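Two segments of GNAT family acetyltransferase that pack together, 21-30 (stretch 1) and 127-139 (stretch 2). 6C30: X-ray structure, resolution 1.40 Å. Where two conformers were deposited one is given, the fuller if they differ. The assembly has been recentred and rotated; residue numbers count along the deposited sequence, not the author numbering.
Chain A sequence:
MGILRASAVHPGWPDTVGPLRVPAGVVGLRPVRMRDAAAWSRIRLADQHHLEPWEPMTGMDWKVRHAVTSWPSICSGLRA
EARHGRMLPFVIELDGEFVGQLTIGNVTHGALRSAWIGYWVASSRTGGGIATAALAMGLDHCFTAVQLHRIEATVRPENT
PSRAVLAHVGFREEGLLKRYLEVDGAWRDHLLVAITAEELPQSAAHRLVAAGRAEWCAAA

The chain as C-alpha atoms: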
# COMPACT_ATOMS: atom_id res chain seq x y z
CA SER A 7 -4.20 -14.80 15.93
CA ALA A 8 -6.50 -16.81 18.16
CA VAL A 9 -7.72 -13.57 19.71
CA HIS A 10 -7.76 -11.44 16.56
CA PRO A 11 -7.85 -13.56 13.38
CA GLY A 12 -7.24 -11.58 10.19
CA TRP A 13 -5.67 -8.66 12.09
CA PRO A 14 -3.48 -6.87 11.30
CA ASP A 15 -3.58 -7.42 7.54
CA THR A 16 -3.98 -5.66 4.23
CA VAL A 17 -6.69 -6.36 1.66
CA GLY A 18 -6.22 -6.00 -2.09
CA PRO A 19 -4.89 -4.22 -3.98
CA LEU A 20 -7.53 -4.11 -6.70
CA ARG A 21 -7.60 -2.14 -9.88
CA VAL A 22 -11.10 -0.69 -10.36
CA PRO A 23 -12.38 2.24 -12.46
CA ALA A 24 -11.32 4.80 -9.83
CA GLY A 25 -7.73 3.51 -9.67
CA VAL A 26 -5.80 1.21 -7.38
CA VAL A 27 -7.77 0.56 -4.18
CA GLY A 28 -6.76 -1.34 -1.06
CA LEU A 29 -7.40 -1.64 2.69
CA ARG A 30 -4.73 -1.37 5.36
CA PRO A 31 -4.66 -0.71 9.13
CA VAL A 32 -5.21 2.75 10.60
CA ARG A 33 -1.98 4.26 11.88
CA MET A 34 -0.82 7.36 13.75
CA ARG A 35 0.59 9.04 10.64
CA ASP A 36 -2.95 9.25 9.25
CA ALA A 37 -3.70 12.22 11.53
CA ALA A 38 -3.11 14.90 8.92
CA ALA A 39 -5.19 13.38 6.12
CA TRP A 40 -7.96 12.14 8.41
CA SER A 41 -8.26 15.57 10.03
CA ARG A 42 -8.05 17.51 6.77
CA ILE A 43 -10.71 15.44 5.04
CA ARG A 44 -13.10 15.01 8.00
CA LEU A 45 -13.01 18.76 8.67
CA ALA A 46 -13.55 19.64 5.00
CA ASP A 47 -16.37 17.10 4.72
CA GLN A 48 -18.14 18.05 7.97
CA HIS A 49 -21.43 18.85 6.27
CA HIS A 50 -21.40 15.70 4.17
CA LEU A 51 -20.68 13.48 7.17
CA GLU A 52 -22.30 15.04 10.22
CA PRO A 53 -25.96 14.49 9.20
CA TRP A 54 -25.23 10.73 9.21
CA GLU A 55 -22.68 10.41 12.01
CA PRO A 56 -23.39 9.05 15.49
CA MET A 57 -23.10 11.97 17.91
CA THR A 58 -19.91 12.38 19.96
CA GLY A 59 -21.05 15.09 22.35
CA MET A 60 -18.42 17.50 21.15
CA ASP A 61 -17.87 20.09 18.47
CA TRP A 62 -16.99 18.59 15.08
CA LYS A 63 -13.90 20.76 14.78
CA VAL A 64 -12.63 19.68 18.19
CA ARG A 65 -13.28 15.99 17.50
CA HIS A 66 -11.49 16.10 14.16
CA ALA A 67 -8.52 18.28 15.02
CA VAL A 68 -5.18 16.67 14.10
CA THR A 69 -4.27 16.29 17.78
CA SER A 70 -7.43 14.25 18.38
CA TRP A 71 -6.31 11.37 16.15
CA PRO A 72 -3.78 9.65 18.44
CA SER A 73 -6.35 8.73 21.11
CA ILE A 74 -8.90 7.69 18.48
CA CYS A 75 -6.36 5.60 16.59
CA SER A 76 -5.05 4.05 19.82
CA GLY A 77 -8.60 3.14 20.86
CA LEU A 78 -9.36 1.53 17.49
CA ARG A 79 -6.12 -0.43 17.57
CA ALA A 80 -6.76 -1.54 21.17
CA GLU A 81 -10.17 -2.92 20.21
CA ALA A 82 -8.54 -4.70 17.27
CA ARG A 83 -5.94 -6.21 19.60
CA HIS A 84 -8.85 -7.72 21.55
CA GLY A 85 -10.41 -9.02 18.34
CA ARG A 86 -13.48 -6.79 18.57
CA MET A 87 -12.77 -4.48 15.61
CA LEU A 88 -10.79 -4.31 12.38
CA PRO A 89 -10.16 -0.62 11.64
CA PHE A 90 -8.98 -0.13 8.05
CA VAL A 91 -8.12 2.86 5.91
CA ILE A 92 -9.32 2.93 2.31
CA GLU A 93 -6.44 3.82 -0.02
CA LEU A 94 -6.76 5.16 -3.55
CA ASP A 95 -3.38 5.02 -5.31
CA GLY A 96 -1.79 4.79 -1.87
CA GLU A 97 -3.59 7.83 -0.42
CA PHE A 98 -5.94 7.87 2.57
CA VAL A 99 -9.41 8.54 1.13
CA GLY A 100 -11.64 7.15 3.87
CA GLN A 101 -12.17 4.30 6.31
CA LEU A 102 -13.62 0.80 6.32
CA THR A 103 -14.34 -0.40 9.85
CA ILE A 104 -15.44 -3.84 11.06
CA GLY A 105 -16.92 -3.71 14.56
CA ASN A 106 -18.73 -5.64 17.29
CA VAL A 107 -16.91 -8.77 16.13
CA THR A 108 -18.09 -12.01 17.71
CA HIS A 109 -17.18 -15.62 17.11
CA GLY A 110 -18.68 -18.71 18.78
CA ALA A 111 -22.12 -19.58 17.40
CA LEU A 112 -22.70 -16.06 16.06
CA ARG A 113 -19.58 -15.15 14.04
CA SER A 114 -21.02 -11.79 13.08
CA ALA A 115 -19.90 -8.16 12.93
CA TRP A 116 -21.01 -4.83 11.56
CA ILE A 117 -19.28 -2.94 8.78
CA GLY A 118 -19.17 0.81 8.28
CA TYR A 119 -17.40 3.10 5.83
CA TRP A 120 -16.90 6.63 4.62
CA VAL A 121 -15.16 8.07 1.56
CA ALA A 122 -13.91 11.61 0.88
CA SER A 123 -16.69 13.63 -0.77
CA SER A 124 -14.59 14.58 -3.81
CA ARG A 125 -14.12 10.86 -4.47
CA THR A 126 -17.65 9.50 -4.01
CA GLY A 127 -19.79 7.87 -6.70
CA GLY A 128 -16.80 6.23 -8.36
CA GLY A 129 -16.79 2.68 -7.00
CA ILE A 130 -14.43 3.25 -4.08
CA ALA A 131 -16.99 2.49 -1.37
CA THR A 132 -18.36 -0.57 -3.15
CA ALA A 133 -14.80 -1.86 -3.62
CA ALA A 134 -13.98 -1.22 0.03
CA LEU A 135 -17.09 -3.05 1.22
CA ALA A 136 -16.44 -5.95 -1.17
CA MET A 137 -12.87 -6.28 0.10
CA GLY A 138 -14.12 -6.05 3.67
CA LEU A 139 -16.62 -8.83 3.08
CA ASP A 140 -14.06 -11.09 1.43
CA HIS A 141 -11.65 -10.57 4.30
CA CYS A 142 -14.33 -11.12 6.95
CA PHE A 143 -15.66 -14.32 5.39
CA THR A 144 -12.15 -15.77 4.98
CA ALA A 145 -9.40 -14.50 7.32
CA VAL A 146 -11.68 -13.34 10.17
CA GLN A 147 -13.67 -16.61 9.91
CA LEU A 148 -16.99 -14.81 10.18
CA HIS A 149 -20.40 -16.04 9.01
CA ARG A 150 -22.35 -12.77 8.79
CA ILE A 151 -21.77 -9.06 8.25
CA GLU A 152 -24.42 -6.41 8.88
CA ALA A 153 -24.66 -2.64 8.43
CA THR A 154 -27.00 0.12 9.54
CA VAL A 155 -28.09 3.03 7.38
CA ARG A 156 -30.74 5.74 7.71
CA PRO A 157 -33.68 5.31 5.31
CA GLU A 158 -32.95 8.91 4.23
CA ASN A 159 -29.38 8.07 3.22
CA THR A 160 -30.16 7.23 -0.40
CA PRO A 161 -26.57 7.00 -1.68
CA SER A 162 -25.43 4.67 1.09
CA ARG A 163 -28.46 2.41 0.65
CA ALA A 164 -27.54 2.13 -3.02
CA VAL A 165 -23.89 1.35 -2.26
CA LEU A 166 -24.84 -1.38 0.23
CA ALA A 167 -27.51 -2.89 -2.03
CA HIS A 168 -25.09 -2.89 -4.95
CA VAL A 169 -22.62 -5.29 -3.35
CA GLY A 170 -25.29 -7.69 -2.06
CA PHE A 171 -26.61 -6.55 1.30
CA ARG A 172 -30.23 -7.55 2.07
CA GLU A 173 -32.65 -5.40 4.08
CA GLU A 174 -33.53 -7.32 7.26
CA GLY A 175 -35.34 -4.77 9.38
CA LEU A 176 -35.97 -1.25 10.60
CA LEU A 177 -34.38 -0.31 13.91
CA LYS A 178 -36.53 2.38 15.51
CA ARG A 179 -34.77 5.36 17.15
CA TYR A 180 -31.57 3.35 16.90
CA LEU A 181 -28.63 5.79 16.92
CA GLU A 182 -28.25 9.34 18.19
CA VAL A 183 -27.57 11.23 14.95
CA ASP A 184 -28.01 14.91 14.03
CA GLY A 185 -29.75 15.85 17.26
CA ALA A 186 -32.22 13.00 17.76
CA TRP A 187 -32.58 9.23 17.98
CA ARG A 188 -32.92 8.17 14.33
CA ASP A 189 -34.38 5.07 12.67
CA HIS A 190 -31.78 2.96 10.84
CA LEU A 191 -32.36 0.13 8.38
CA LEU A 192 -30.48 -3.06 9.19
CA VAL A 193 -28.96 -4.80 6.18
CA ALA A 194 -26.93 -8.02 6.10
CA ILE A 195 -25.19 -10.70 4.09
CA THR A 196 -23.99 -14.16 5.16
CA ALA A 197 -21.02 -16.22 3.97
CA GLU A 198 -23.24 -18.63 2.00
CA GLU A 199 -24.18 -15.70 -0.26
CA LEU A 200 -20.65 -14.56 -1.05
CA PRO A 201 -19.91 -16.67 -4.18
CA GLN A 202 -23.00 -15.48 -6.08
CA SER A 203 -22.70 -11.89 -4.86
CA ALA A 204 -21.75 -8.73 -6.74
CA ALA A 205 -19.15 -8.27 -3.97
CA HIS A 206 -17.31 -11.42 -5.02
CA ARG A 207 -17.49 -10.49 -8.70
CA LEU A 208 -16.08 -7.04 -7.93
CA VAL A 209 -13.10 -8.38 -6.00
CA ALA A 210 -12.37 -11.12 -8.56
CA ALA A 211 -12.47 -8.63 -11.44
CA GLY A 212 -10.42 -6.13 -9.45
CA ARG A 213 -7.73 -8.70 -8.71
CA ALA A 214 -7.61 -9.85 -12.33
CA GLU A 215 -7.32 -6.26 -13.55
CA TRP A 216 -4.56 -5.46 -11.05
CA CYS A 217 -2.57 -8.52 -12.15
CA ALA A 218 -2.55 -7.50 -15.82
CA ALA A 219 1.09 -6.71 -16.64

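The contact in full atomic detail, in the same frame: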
# COMPACT_ATOMS: atom_id res chain seq x y z
N ARG A 21 -7.46 -3.25 -8.96
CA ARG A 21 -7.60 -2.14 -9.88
C ARG A 21 -9.06 -2.09 -10.31
O ARG A 21 -9.59 -3.08 -10.82
CB ARG A 21 -6.67 -2.26 -11.09
CG ARG A 21 -6.82 -1.06 -12.02
CD ARG A 21 -5.74 -0.97 -13.09
NE ARG A 21 -4.50 -0.29 -12.67
CZ ARG A 21 -4.39 1.02 -12.45
NH1 ARG A 21 -5.44 1.82 -12.55
NH2 ARG A 21 -3.22 1.53 -12.11
N VAL A 22 -9.69 -0.94 -10.06
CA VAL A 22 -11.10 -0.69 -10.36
C VAL A 22 -11.16 0.62 -11.14
O VAL A 22 -10.13 1.26 -11.31
CB VAL A 22 -11.95 -0.65 -9.07
CG1 VAL A 22 -11.98 -2.02 -8.40
CG2 VAL A 22 -11.42 0.42 -8.13
N PRO A 23 -12.34 1.01 -11.66
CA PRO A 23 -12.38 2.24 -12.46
C PRO A 23 -11.74 3.47 -11.81
O PRO A 23 -11.10 4.26 -12.50
CB PRO A 23 -13.88 2.46 -12.67
CG PRO A 23 -14.41 1.07 -12.78
CD PRO A 23 -13.61 0.26 -11.78
N ALA A 24 -11.86 3.62 -10.50
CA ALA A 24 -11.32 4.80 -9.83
C ALA A 24 -9.78 4.81 -9.75
O ALA A 24 -9.17 5.87 -9.63
CB ALA A 24 -11.91 4.92 -8.42
N GLY A 25 -9.17 3.63 -9.80
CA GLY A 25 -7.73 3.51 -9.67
C GLY A 25 -7.36 2.27 -8.88
O GLY A 25 -8.09 1.28 -8.88
N VAL A 26 -6.21 2.32 -8.22
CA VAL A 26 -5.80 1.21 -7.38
C VAL A 26 -6.39 1.41 -5.98
O VAL A 26 -6.14 2.45 -5.34
CB VAL A 26 -4.27 1.08 -7.30
CG1 VAL A 26 -3.87 -0.07 -6.39
CG2 VAL A 26 -3.69 0.87 -8.71
N VAL A 27 -7.18 0.46 -5.51
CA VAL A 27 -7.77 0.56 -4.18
C VAL A 27 -7.32 -0.59 -3.29
O VAL A 27 -7.11 -1.71 -3.76
CB VAL A 27 -9.31 0.58 -4.24
CG1 VAL A 27 -9.81 1.83 -4.95
CG2 VAL A 27 -9.85 -0.70 -4.88
N GLY A 28 -7.16 -0.32 -2.00
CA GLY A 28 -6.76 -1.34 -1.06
C GLY A 28 -7.19 -0.92 0.34
O GLY A 28 -7.57 0.24 0.56
N LEU A 29 -7.16 -1.88 1.26
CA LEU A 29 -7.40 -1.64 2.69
C LEU A 29 -6.14 -1.92 3.48
O LEU A 29 -5.47 -2.92 3.23
CB LEU A 29 -8.52 -2.53 3.24
CG LEU A 29 -9.89 -2.50 2.54
CD1 LEU A 29 -10.89 -3.38 3.29
CD2 LEU A 29 -10.40 -1.06 2.47
N ARG A 30 -5.83 -1.06 4.45
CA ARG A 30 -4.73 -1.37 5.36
C ARG A 30 -5.03 -0.76 6.73
O ARG A 30 -5.92 0.09 6.84
CB ARG A 30 -3.38 -0.88 4.78
CG ARG A 30 -3.34 0.57 4.31
CD ARG A 30 -3.11 1.51 5.48
NE ARG A 30 -3.02 2.89 5.03
CZ ARG A 30 -3.12 3.94 5.84
NH1 ARG A 30 -3.29 3.75 7.14
NH2 ARG A 30 -3.03 5.17 5.35
N GLY A 127 -19.13 8.22 -5.46
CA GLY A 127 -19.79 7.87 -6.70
C GLY A 127 -18.84 7.42 -7.79
O GLY A 127 -19.05 7.70 -8.97
N GLY A 128 -17.78 6.71 -7.40
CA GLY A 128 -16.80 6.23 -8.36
C GLY A 128 -16.38 4.78 -8.13
O GLY A 128 -15.41 4.31 -8.73
N GLY A 129 -17.09 4.08 -7.26
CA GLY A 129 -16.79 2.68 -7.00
C GLY A 129 -15.82 2.41 -5.86
O GLY A 129 -15.45 1.26 -5.61
N ILE A 130 -15.39 3.47 -5.16
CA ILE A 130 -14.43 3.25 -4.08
C ILE A 130 -15.11 2.59 -2.88
O ILE A 130 -14.60 1.62 -2.32
CB ILE A 130 -13.75 4.57 -3.67
CG1 ILE A 130 -12.89 5.10 -4.82
CG2 ILE A 130 -12.89 4.35 -2.42
CD1 ILE A 130 -12.30 6.48 -4.57
N ALA A 131 -16.29 3.08 -2.51
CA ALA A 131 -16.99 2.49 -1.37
C ALA A 131 -17.44 1.06 -1.64
O ALA A 131 -17.32 0.20 -0.79
CB ALA A 131 -18.18 3.34 -0.97
N THR A 132 -17.95 0.80 -2.85
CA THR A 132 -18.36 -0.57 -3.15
C THR A 132 -17.15 -1.51 -3.15
O THR A 132 -17.24 -2.62 -2.64
CB THR A 132 -19.09 -0.67 -4.50
OG1 THR A 132 -18.29 -0.09 -5.53
CG2 THR A 132 -20.44 0.05 -4.43
N ALA A 133 -16.01 -1.05 -3.66
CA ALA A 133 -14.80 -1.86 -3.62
C ALA A 133 -14.33 -2.12 -2.20
O ALA A 133 -13.92 -3.23 -1.86
CB ALA A 133 -13.69 -1.20 -4.43
N ALA A 134 -14.39 -1.08 -1.36
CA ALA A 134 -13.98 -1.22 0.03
C ALA A 134 -14.86 -2.22 0.78
O ALA A 134 -14.36 -3.08 1.51
CB ALA A 134 -14.00 0.13 0.73
N LEU A 135 -16.17 -2.10 0.60
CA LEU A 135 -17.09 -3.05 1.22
C LEU A 135 -16.86 -4.48 0.71
O LEU A 135 -16.89 -5.43 1.49
CB LEU A 135 -18.53 -2.63 0.96
CG LEU A 135 -18.98 -1.39 1.73
CD1 LEU A 135 -20.27 -0.88 1.13
CD2 LEU A 135 -19.19 -1.71 3.20
N ALA A 136 -16.66 -4.62 -0.59
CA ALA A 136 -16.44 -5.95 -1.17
C ALA A 136 -15.17 -6.60 -0.62
O ALA A 136 -15.15 -7.78 -0.29
CB ALA A 136 -16.38 -5.86 -2.69
N MET A 137 -14.10 -5.81 -0.52
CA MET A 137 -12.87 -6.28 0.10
C MET A 137 -13.09 -6.63 1.56
O MET A 137 -12.59 -7.65 2.05
CB MET A 137 -11.77 -5.22 -0.02
CG MET A 137 -11.15 -5.14 -1.41
SD MET A 137 -9.69 -4.08 -1.47
CE MET A 137 -10.43 -2.46 -1.42
N GLY A 138 -13.83 -5.79 2.27
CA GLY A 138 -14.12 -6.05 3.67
C GLY A 138 -14.83 -7.37 3.85
O GLY A 138 -14.47 -8.18 4.72
N LEU A 139 -15.85 -7.59 3.03
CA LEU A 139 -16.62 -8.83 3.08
C LEU A 139 -15.74 -10.03 2.80
O LEU A 139 -15.81 -11.04 3.51
CB LEU A 139 -17.79 -8.80 2.10
CG LEU A 139 -18.92 -7.84 2.47
CD1 LEU A 139 -19.94 -7.79 1.34
CD2 LEU A 139 -19.58 -8.26 3.79
O HOH W 1 -14.00 2.28 -9.02

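The contact joins a β hairpin to an α helix. In the first stretch, strand 21-22 and strand 25-30 are linked by a type I turn from Val 22 to Gly 25, closed by a pair of backbone hydrogen bonds, Val 22 N to Gly 25 O and Gly 25 N to Val 22 O, each 3.0 Å. In the second, a run of three glycines leads into helix 130-139. Strand 25-30 and the helix run in broadly the same direction, their axes 44° apart and 8.6 Å at closest approach. That spacing is small for a helix lying against a strand, and small residues on the helix help to make it possible: Ala 133, Ala 134 and Gly 138 present little bulk to the other stretch.

Side chains alternate along the strand, so Val 27 and Leu 29 point toward the helix while Val 26 and Arg 30 are out of its reach. Val 27 is the central bump. Its CG2 lies 3.9 Å from Ala 133 CB, where a single methyl leaves a shallow place for a branched side chain, and also 3.9 Å from Met 137 CE. Its CG1 makes a looser contact with Ile 130 CG1, at 4.5 Å. Residues 130, 133 and 137 are spaced by three and four, so successive turns of the helix bring them to the same side, and Val 27 touches all three. Val 22, on the preceding strand, adds a more distant contact from its CG1 to Ala 133 CB at 4.4 Å.

Leu 29 reaches farther along the helix. Its CD1 lies 3.9 Å from Met 137 CB and 3.9 Å from Gly 138 N, while CD2 lies 4.2 Å from Ala 134 CB. The leucine fork thus fills a hollow lined by the alanine methyl, the base of the methionine side chain and the bare backbone of Gly 138.

Met 137 answers from the helix. Long, flexible and unbranched, it points toward the strand and carries its terminal methyl over Gly 28, with CE 3.9 Å from Gly 28 CA as well as close to Val 27. Gly 28 has no side chain, and the methyl rests near its backbone between the two larger strand residues.

At the turn, the small methyl of Ala 24 meets both side chain and backbone: its CB is 3.7 Å from Ile 130 CG1 and 3.6 Å from Gly 128 O. No hydrogen bond joins the stretches directly, but a water links them here, accepting from Ala 24 N at 2.9 Å and donating to Gly 128 O at 2.5 Å. Gly 129 occupies the N-cap position, with a phi of 91° and backbone angles that would jam a CB against the preceding carbonyl oxygen; glycine avoids that strain. Gly 25 meets the same constraint as it ends the turn. Apart from the water bridge, the match is one of apolar shape, burying 414 Å² over both sides.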